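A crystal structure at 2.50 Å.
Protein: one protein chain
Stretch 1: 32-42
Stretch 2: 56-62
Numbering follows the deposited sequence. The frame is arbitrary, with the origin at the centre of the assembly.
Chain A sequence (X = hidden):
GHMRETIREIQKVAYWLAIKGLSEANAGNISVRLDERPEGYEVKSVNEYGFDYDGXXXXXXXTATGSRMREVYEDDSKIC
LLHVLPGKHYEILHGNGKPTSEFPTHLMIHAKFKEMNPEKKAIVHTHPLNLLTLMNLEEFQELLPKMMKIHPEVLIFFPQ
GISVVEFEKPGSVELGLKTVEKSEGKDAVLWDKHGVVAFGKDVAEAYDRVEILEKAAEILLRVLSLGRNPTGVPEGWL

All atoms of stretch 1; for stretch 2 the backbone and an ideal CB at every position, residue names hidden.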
# COMPACT_ATOMS: atom_id res chain seq x y z
N VAL A 32 -2.84 7.91 1.00
CA VAL A 32 -4.07 8.29 0.31
C VAL A 32 -3.83 9.60 -0.42
O VAL A 32 -3.23 10.54 0.12
CB VAL A 32 -5.26 8.46 1.30
CG1 VAL A 32 -6.58 8.61 0.52
CG2 VAL A 32 -5.32 7.27 2.24
N ARG A 33 -4.31 9.66 -1.66
CA ARG A 33 -4.16 10.85 -2.48
C ARG A 33 -5.38 11.73 -2.35
O ARG A 33 -6.50 11.32 -2.65
CB ARG A 33 -3.95 10.43 -3.94
CG ARG A 33 -3.80 11.57 -4.91
CD ARG A 33 -3.08 11.10 -6.17
NE ARG A 33 -3.59 9.83 -6.68
CZ ARG A 33 -4.70 9.68 -7.39
NH1 ARG A 33 -5.44 10.74 -7.70
NH2 ARG A 33 -5.06 8.48 -7.81
N LEU A 34 -5.17 12.95 -1.87
CA LEU A 34 -6.25 13.91 -1.72
C LEU A 34 -6.50 14.57 -3.07
O LEU A 34 -5.56 14.93 -3.79
CB LEU A 34 -5.87 14.96 -0.68
CG LEU A 34 -6.38 14.77 0.75
CD1 LEU A 34 -6.82 13.33 0.97
CD2 LEU A 34 -5.28 15.18 1.74
N ASP A 35 -7.78 14.72 -3.42
CA ASP A 35 -8.19 15.33 -4.69
C ASP A 35 -8.12 16.86 -4.67
O ASP A 35 -7.33 17.47 -5.41
CB ASP A 35 -9.62 14.88 -4.99
CG ASP A 35 -10.47 14.77 -3.74
OD1 ASP A 35 -10.17 13.91 -2.88
OD2 ASP A 35 -11.44 15.55 -3.60
N GLU A 36 -8.94 17.48 -3.83
CA GLU A 36 -8.99 18.93 -3.71
C GLU A 36 -7.70 19.43 -3.06
O GLU A 36 -6.60 19.06 -3.48
CB GLU A 36 -10.19 19.32 -2.86
CG GLU A 36 -11.41 18.48 -3.18
CD GLU A 36 -12.47 18.55 -2.10
OE1 GLU A 36 -13.11 19.61 -1.97
OE2 GLU A 36 -12.65 17.54 -1.37
N ARG A 37 -7.86 20.27 -2.05
CA ARG A 37 -6.73 20.83 -1.31
C ARG A 37 -7.15 21.02 0.13
O ARG A 37 -8.31 21.31 0.41
CB ARG A 37 -6.31 22.18 -1.89
CG ARG A 37 -6.07 22.13 -3.38
CD ARG A 37 -5.18 23.25 -3.83
NE ARG A 37 -4.80 23.09 -5.23
CZ ARG A 37 -3.93 23.87 -5.86
NH1 ARG A 37 -3.36 24.87 -5.20
NH2 ARG A 37 -3.64 23.66 -7.14
N PRO A 38 -6.22 20.85 1.07
CA PRO A 38 -6.42 20.98 2.52
C PRO A 38 -6.97 22.34 2.98
O PRO A 38 -6.35 23.37 2.74
CB PRO A 38 -5.03 20.72 3.08
CG PRO A 38 -4.41 19.81 2.05
CD PRO A 38 -4.83 20.45 0.77
N GLU A 39 -8.14 22.33 3.63
CA GLU A 39 -8.74 23.57 4.13
C GLU A 39 -7.86 24.18 5.22
O GLU A 39 -7.48 25.35 5.15
CB GLU A 39 -10.16 23.31 4.70
CG GLU A 39 -10.73 24.50 5.51
CD GLU A 39 -12.21 24.34 5.89
OE1 GLU A 39 -12.59 23.27 6.43
OE2 GLU A 39 -12.98 25.30 5.66
N GLY A 40 -7.53 23.38 6.24
CA GLY A 40 -6.67 23.88 7.30
C GLY A 40 -5.26 23.99 6.75
O GLY A 40 -4.35 23.28 7.19
N TYR A 41 -5.08 24.87 5.78
CA TYR A 41 -3.77 25.05 5.18
C TYR A 41 -2.79 25.53 6.23
O TYR A 41 -2.99 26.59 6.83
CB TYR A 41 -3.82 26.03 4.00
CG TYR A 41 -3.09 25.47 2.81
CD1 TYR A 41 -3.80 24.93 1.72
CD2 TYR A 41 -1.70 25.38 2.81
CE1 TYR A 41 -3.13 24.30 0.67
CE2 TYR A 41 -1.02 24.75 1.77
CZ TYR A 41 -1.74 24.22 0.70
OH TYR A 41 -1.05 23.59 -0.32
N GLU A 42 -1.74 24.75 6.46
CA GLU A 42 -0.76 25.09 7.47
C GLU A 42 0.62 24.50 7.20
O GLU A 42 0.96 23.44 7.73
CB GLU A 42 -1.28 24.61 8.82
CG GLU A 42 -2.56 25.32 9.27
CD GLU A 42 -3.41 24.51 10.25
OE1 GLU A 42 -2.86 24.01 11.25
OE2 GLU A 42 -4.63 24.39 10.01
N UNK A 56 2.90 15.49 -11.73
CA UNK A 56 1.93 16.56 -11.42
C UNK A 56 1.94 16.98 -9.95
O UNK A 56 2.65 16.42 -9.13
CB UNK A 56 0.52 16.10 -11.80
N UNK A 57 1.13 17.99 -9.64
CA UNK A 57 1.03 18.48 -8.27
C UNK A 57 -0.06 17.68 -7.57
O UNK A 57 -1.05 17.29 -8.21
CB UNK A 57 0.73 19.98 -8.23
N UNK A 58 0.11 17.43 -6.27
CA UNK A 58 -0.89 16.69 -5.50
C UNK A 58 -0.71 16.83 -4.00
O UNK A 58 0.29 17.35 -3.52
CB UNK A 58 -0.84 15.21 -5.88
N UNK A 59 -1.71 16.37 -3.26
CA UNK A 59 -1.70 16.38 -1.81
C UNK A 59 -1.92 14.94 -1.39
O UNK A 59 -2.91 14.33 -1.78
CB UNK A 59 -2.76 17.32 -1.23
N UNK A 60 -1.00 14.39 -0.61
CA UNK A 60 -1.20 13.02 -0.18
C UNK A 60 -0.86 12.81 1.29
O UNK A 60 0.07 13.41 1.85
CB UNK A 60 -0.36 12.08 -1.04
N UNK A 61 -1.68 11.96 1.91
CA UNK A 61 -1.55 11.57 3.30
C UNK A 61 -0.78 10.27 3.30
O UNK A 61 -1.15 9.33 2.60
CB UNK A 61 -2.91 11.43 3.99
N UNK A 62 0.29 10.21 4.08
CA UNK A 62 1.07 8.99 4.14
C UNK A 62 1.62 8.83 5.54
O UNK A 62 1.93 9.81 6.22
CB UNK A 62 2.20 9.00 3.11

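Nothing of stretch 1 lies within 5.5 Å of the ideal CB at position 56. The backbone allows proline, but many other residues would fit. The deposited residue is Pro56, which makes no contact with stretch 1.

Position 57 points its CA-to-CB bond sideways, with nothing of stretch 1 near the ideal CB. Arg37 ends in a guanidinium within reach of a long side chain. An acidic residue would suit, and a long polar one could also reach. The residue is Glu57. Its OE1 lies 2.9 Å from Arg37 NH2 in a salt bridge, and its OE2 sits over one face of the guanidinium.

Position 58 begins the strand and points sideways. Its ideal CB is 4.7 Å from Arg33 CD, so stretch 1 offers the aliphatic part of an arginine. Several apolar side chains would serve. The residue is Met58, present as selenomethionine, and its SE comes 3.9 Å from Arg33 CD.

Position 59 lies opposite Leu34, and its CB is on the same side of the sheet. The ideal CB is 3.9 Å from Leu34 CB and 4.3 Å from Pro38 CD. Farther out are Arg37 and the hydroxyl of Tyr41. A large, flat side chain with a polar tip would suit; a long aliphatic one could fill part of the space. The residue is Tyr59. Pro38 CD packs over its ring, 3.2 Å from the centroid of Tyr59, in a CH-pi contact. Its OH makes a very short hydrogen bond of 2.5 Å to Tyr41 OH. Leu34 N donates to Tyr59 O at 2.6 Å.

Position 60 pairs with Arg33 in a non-hydrogen-bonded bridge, and both CB atoms lie on the same side. The ideal CB is 4.2 Å from Arg33 CA. Beta-branched or other apolar residues would suit the strand. The residue is Leu60. Its CA makes a CA-H...O contact of 3.2 Å with Val32 O.

Position 61 pairs with Val32, and its CB shares a side with Val32, Leu34 and position 59. Its ideal CB is 5.0 Å from Leu34 CD2, so an apolar side chain is favoured, branched or not. The residue is Leu61, with CD1 4.0 Å from Leu34 CD1. Two backbone hydrogen bonds close the bridge: Val32 N to Leu61 O at 2.7 Å and Leu61 N to Val32 O at 2.8 Å.

Position 62 is extended and out of contact with stretch 1. Beta-branched residues suit its backbone. The residue is Ile62.

Stretch 2 (56-62) PEMYLLI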
# COMPACT_ATOMS: atom_id res chain seq x y z
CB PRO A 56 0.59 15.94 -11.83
CG PRO A 56 0.98 15.03 -12.97
CD PRO A 56 2.24 14.38 -12.45
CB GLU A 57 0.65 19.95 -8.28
CG GLU A 57 0.15 20.46 -6.95
CD GLU A 57 -0.74 21.68 -7.10
OE1 GLU A 57 -1.70 21.61 -7.89
OE2 GLU A 57 -0.48 22.69 -6.42
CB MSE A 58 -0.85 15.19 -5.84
CG MSE A 58 0.46 14.51 -5.43
SE MSE A 58 0.41 12.56 -5.35
CE MSE A 58 0.95 12.12 -7.16
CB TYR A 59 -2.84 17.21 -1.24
CG TYR A 59 -2.73 18.69 -1.46
CD1 TYR A 59 -2.03 19.50 -0.58
CD2 TYR A 59 -3.40 19.29 -2.52
CE1 TYR A 59 -2.00 20.88 -0.75
CE2 TYR A 59 -3.37 20.66 -2.70
CZ TYR A 59 -2.68 21.46 -1.82
OH TYR A 59 -2.72 22.82 -2.01
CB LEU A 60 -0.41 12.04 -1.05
CG LEU A 60 0.99 11.61 -0.58
CD1 LEU A 60 1.36 10.25 -1.18
CD2 LEU A 60 2.00 12.67 -0.95
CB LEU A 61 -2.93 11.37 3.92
CG LEU A 61 -3.74 12.61 4.34
CD1 LEU A 61 -5.22 12.27 4.45
CD2 LEU A 61 -3.18 13.13 5.67
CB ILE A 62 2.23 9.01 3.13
CG1 ILE A 62 2.93 7.65 3.10
CG2 ILE A 62 3.23 10.08 3.52
CD1 ILE A 62 4.00 7.54 2.03
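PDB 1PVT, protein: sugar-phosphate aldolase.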